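PDB 2GF6: thioesterase superfamily protein from Sulfolobus solfataricus, which probably hydrolyses acyl-CoA thioesters as a member of the 4-hydroxybenzoyl-CoA thioesterase (hotdog-fold) family, and binds coenzyme A. Local coordinates for the interface of chains A and B. Sequence-based numbering; all coordinates share one arbitrary frame. Chains: chain A/B, Conserved hypothetical protein.

The interface of chains A and B. Residues chain A 26, 61-65, 67, 108; chain B 26, 62-67, 108.
Strand 56-67 of chain A runs antiparallel to its copy in chain B, with A:His64 opposite B:His64 on the two-fold, while the N-terminal ends of helices 26-45 (A) and 26-44 (B) meet on one side of the strands. The sheet thus continues from chain to chain, an edge-to-edge pairing seen in hotdog-fold dimers, although the structure alone does not prove this dimer biological. Backbone bonds such as A:Ser63 N to B:Ala65 O (2.8 Å), which lies in the carbonyl plane, join the strands. On the helix side, A:Tyr26, its CG anti to the backbone N (chi1 -172°), stacks on B:Tyr26, the rings nearly parallel (9°) but offset, centroids 4.5 Å apart; the side chains cross obliquely and overlap at their hydroxyl ends, B:Tyr26 OH over the rim of the A:Tyr26 ring. Each hydroxyl reaches a water that also bonds the partner's Tyr26 carbonyl; A:Tyr26 OH sits 2.6 Å from water 2. An alanine in place of A:Tyr26 would probably loosen the helix ends by removing both the stacked ring and this water-bound hydroxyl. B:Tyr67 OH joins the same water and lies 2.7 Å from A:Ser63 OG, tip to tip. On the opposite side of the sheet, A:Glu62 extends beyond CG to bring OE2 to B:His64, the carboxylate and imidazole planes almost perpendicular. A:Tyr108 OH donates to A:Glu62 OE2 at 2.7 Å, helping position it, and the shared carboxylate may stabilise a protonated histidine. B:His64 NE2 donates within its ring plane, meeting A:Glu62 OE2 from above the carboxylate plane at 2.6 Å.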
loop_
_atom_site.group_PDB
_atom_site.type_symbol
_atom_site.label_atom_id
_atom_site.label_comp_id
_atom_site.label_asym_id
_atom_site.label_seq_id
_atom_site.Cartn_x
_atom_site.Cartn_y
_atom_site.Cartn_z
ATOM N N TYR A 26 1.946 -7.026 6.742
ATOM C CA TYR A 26 3.374 -6.867 6.533
ATOM C C TYR A 26 3.841 -5.455 6.327
ATOM O O TYR A 26 4.895 -5.087 6.861
ATOM C CB TYR A 26 3.765 -7.640 5.280
ATOM C CG TYR A 26 5.234 -7.797 4.936
ATOM C CD1 TYR A 26 6.009 -8.764 5.557
ATOM C CD2 TYR A 26 5.800 -7.082 3.902
ATOM C CE1 TYR A 26 7.317 -8.970 5.221
ATOM C CE2 TYR A 26 7.151 -7.287 3.530
ATOM C CZ TYR A 26 7.895 -8.243 4.202
ATOM O OH TYR A 26 9.190 -8.501 3.886
ATOM N N ALA A 61 19.162 -3.119 2.791
ATOM C CA ALA A 61 19.894 -4.287 2.337
ATOM C C ALA A 61 19.341 -5.569 2.888
ATOM O O ALA A 61 19.601 -6.648 2.356
ATOM C CB ALA A 61 21.309 -4.150 2.772
ATOM N N GLU A 62 18.622 -5.484 4.003
ATOM C CA GLU A 62 18.175 -6.693 4.646
ATOM C C GLU A 62 17.120 -6.321 5.628
ATOM O O GLU A 62 17.234 -5.274 6.263
ATOM C CB GLU A 62 19.340 -7.379 5.383
ATOM C CG GLU A 62 18.890 -8.675 6.057
ATOM C CD GLU A 62 19.997 -9.449 6.699
ATOM O OE1 GLU A 62 21.175 -9.090 6.424
ATOM O OE2 GLU A 62 19.661 -10.405 7.475
ATOM N N SER A 63 16.090 -7.168 5.763
ATOM C CA SER A 63 15.051 -6.958 6.769
ATOM C C SER A 63 14.709 -8.252 7.467
ATOM O O SER A 63 14.774 -9.303 6.886
ATOM C CB SER A 63 13.784 -6.311 6.184
ATOM O OG SER A 63 13.303 -7.022 5.047
ATOM N N HIS A 64 14.376 -8.139 8.742
ATOM C CA HIS A 64 13.977 -9.254 9.533
ATOM C C HIS A 64 12.967 -8.850 10.589
ATOM O O HIS A 64 13.127 -7.809 11.216
ATOM C CB HIS A 64 15.184 -9.834 10.229
ATOM C CG HIS A 64 14.876 -11.088 10.977
ATOM N ND1 HIS A 64 14.904 -11.155 12.352
ATOM C CD2 HIS A 64 14.435 -12.292 10.549
ATOM C CE1 HIS A 64 14.569 -12.374 12.734
ATOM N NE2 HIS A 64 14.254 -13.077 11.662
ATOM N N ALA A 65 11.961 -9.699 10.806
ATOM C CA ALA A 65 10.977 -9.512 11.878
ATOM C C ALA A 65 10.409 -10.844 12.413
ATOM O O ALA A 65 10.285 -11.813 11.680
ATOM C CB ALA A 65 9.807 -8.585 11.414
ATOM N N TYR A 67 6.937 -11.894 14.704
ATOM C CA TYR A 67 5.647 -11.364 15.080
ATOM C C TYR A 67 5.083 -12.247 16.174
ATOM O O TYR A 67 4.513 -13.295 15.892
ATOM C CB TYR A 67 4.725 -11.355 13.870
ATOM C CG TYR A 67 5.344 -10.708 12.652
ATOM C CD1 TYR A 67 6.108 -11.446 11.765
ATOM C CD2 TYR A 67 5.163 -9.360 12.383
ATOM C CE1 TYR A 67 6.683 -10.865 10.644
ATOM C CE2 TYR A 67 5.753 -8.748 11.244
ATOM C CZ TYR A 67 6.494 -9.512 10.376
ATOM O OH TYR A 67 7.080 -8.943 9.252
ATOM N N TYR A 108 14.744 -5.977 12.648
ATOM C CA TYR A 108 15.736 -4.996 12.277
ATOM C C TYR A 108 15.632 -4.760 10.803
ATOM O O TYR A 108 15.113 -5.591 10.079
ATOM C CB TYR A 108 17.144 -5.478 12.640
ATOM C CG TYR A 108 17.611 -6.730 11.929
ATOM C CD1 TYR A 108 18.021 -6.699 10.572
ATOM C CD2 TYR A 108 17.657 -7.961 12.595
ATOM C CE1 TYR A 108 18.451 -7.868 9.922
ATOM C CE2 TYR A 108 18.080 -9.120 11.947
ATOM C CZ TYR A 108 18.471 -9.060 10.621
ATOM O OH TYR A 108 18.866 -10.192 10.019
ATOM N N TYR B 26 9.602 -2.166 -0.118
ATOM C CA TYR B 26 9.449 -3.274 0.829
ATOM C C TYR B 26 8.155 -4.059 0.597
ATOM O O TYR B 26 8.161 -5.286 0.672
ATOM C CB TYR B 26 9.485 -2.681 2.255
ATOM C CG TYR B 26 9.406 -3.648 3.451
ATOM C CD1 TYR B 26 10.551 -4.258 3.960
ATOM C CD2 TYR B 26 8.201 -3.904 4.079
ATOM C CE1 TYR B 26 10.488 -5.133 5.023
ATOM C CE2 TYR B 26 8.117 -4.773 5.167
ATOM C CZ TYR B 26 9.249 -5.397 5.631
ATOM O OH TYR B 26 9.152 -6.245 6.726
ATOM N N GLU B 62 7.215 -14.913 11.140
ATOM C CA GLU B 62 8.559 -14.433 10.977
ATOM C C GLU B 62 8.832 -14.142 9.516
ATOM O O GLU B 62 8.323 -14.808 8.631
ATOM C CB GLU B 62 9.575 -15.456 11.516
ATOM C CG GLU B 62 11.065 -15.025 11.282
ATOM C CD GLU B 62 12.063 -16.053 11.804
ATOM O OE1 GLU B 62 11.606 -16.992 12.492
ATOM O OE2 GLU B 62 13.284 -15.923 11.525
ATOM N N SER B 63 9.670 -13.133 9.262
ATOM C CA SER B 63 10.020 -12.823 7.902
ATOM C C SER B 63 11.433 -12.318 7.789
ATOM O O SER B 63 11.968 -11.743 8.717
ATOM C CB SER B 63 9.004 -11.854 7.306
ATOM O OG SER B 63 9.170 -10.562 7.818
ATOM N N HIS B 64 12.043 -12.569 6.633
ATOM C CA HIS B 64 13.431 -12.204 6.386
ATOM C C HIS B 64 13.622 -11.950 4.914
ATOM O O HIS B 64 13.085 -12.677 4.121
ATOM C CB HIS B 64 14.334 -13.361 6.787
ATOM C CG HIS B 64 15.788 -13.024 6.728
ATOM N ND1 HIS B 64 16.657 -13.599 5.822
ATOM C CD2 HIS B 64 16.516 -12.137 7.440
ATOM C CE1 HIS B 64 17.863 -13.092 6.001
ATOM N NE2 HIS B 64 17.802 -12.195 6.969
ATOM N N ALA B 65 14.422 -10.951 4.548
ATOM C CA ALA B 65 14.792 -10.750 3.163
ATOM C C ALA B 65 16.141 -10.057 3.080
ATOM O O ALA B 65 16.471 -9.236 3.936
ATOM C CB ALA B 65 13.730 -9.919 2.467
ATOM N N ILE B 66 16.928 -10.445 2.082
ATOM C CA ILE B 66 18.233 -9.883 1.817
ATOM C C ILE B 66 18.126 -9.339 0.396
ATOM O O ILE B 66 17.838 -10.083 -0.522
ATOM C CB ILE B 66 19.349 -10.979 1.853
ATOM C CG1 ILE B 66 19.525 -11.527 3.253
ATOM C CG2 ILE B 66 20.666 -10.417 1.358
ATOM C CD1 ILE B 66 20.479 -12.696 3.310
ATOM N N TYR B 67 18.311 -8.035 0.213
ATOM C CA TYR B 67 18.075 -7.407 -1.090
ATOM C C TYR B 67 19.401 -7.138 -1.773
ATOM O O TYR B 67 20.045 -6.123 -1.505
ATOM C CB TYR B 67 17.273 -6.111 -0.903
ATOM C CG TYR B 67 16.058 -6.255 0.004
ATOM C CD1 TYR B 67 16.164 -6.059 1.376
ATOM C CD2 TYR B 67 14.811 -6.609 -0.507
ATOM C CE1 TYR B 67 15.041 -6.203 2.212
ATOM C CE2 TYR B 67 13.704 -6.749 0.321
ATOM C CZ TYR B 67 13.819 -6.544 1.670
ATOM O OH TYR B 67 12.701 -6.687 2.487
ATOM N N TYR B 108 12.634 -15.538 3.286
ATOM C CA TYR B 108 11.576 -16.532 3.613
ATOM C C TYR B 108 10.467 -15.898 4.422
ATOM O O TYR B 108 10.649 -14.825 4.957
ATOM C CB TYR B 108 12.136 -17.725 4.392
ATOM C CG TYR B 108 12.779 -17.345 5.727
ATOM C CD1 TYR B 108 12.028 -17.216 6.870
ATOM C CD2 TYR B 108 14.147 -17.133 5.823
ATOM C CE1 TYR B 108 12.613 -16.876 8.074
ATOM C CE2 TYR B 108 14.753 -16.786 7.037
ATOM C CZ TYR B 108 13.979 -16.648 8.143
ATOM O OH TYR B 108 14.541 -16.298 9.335
HETATM O O HOH W 1 6.947 -6.333 8.007
HETATM O O HOH W 2 9.743 -7.069 1.731
#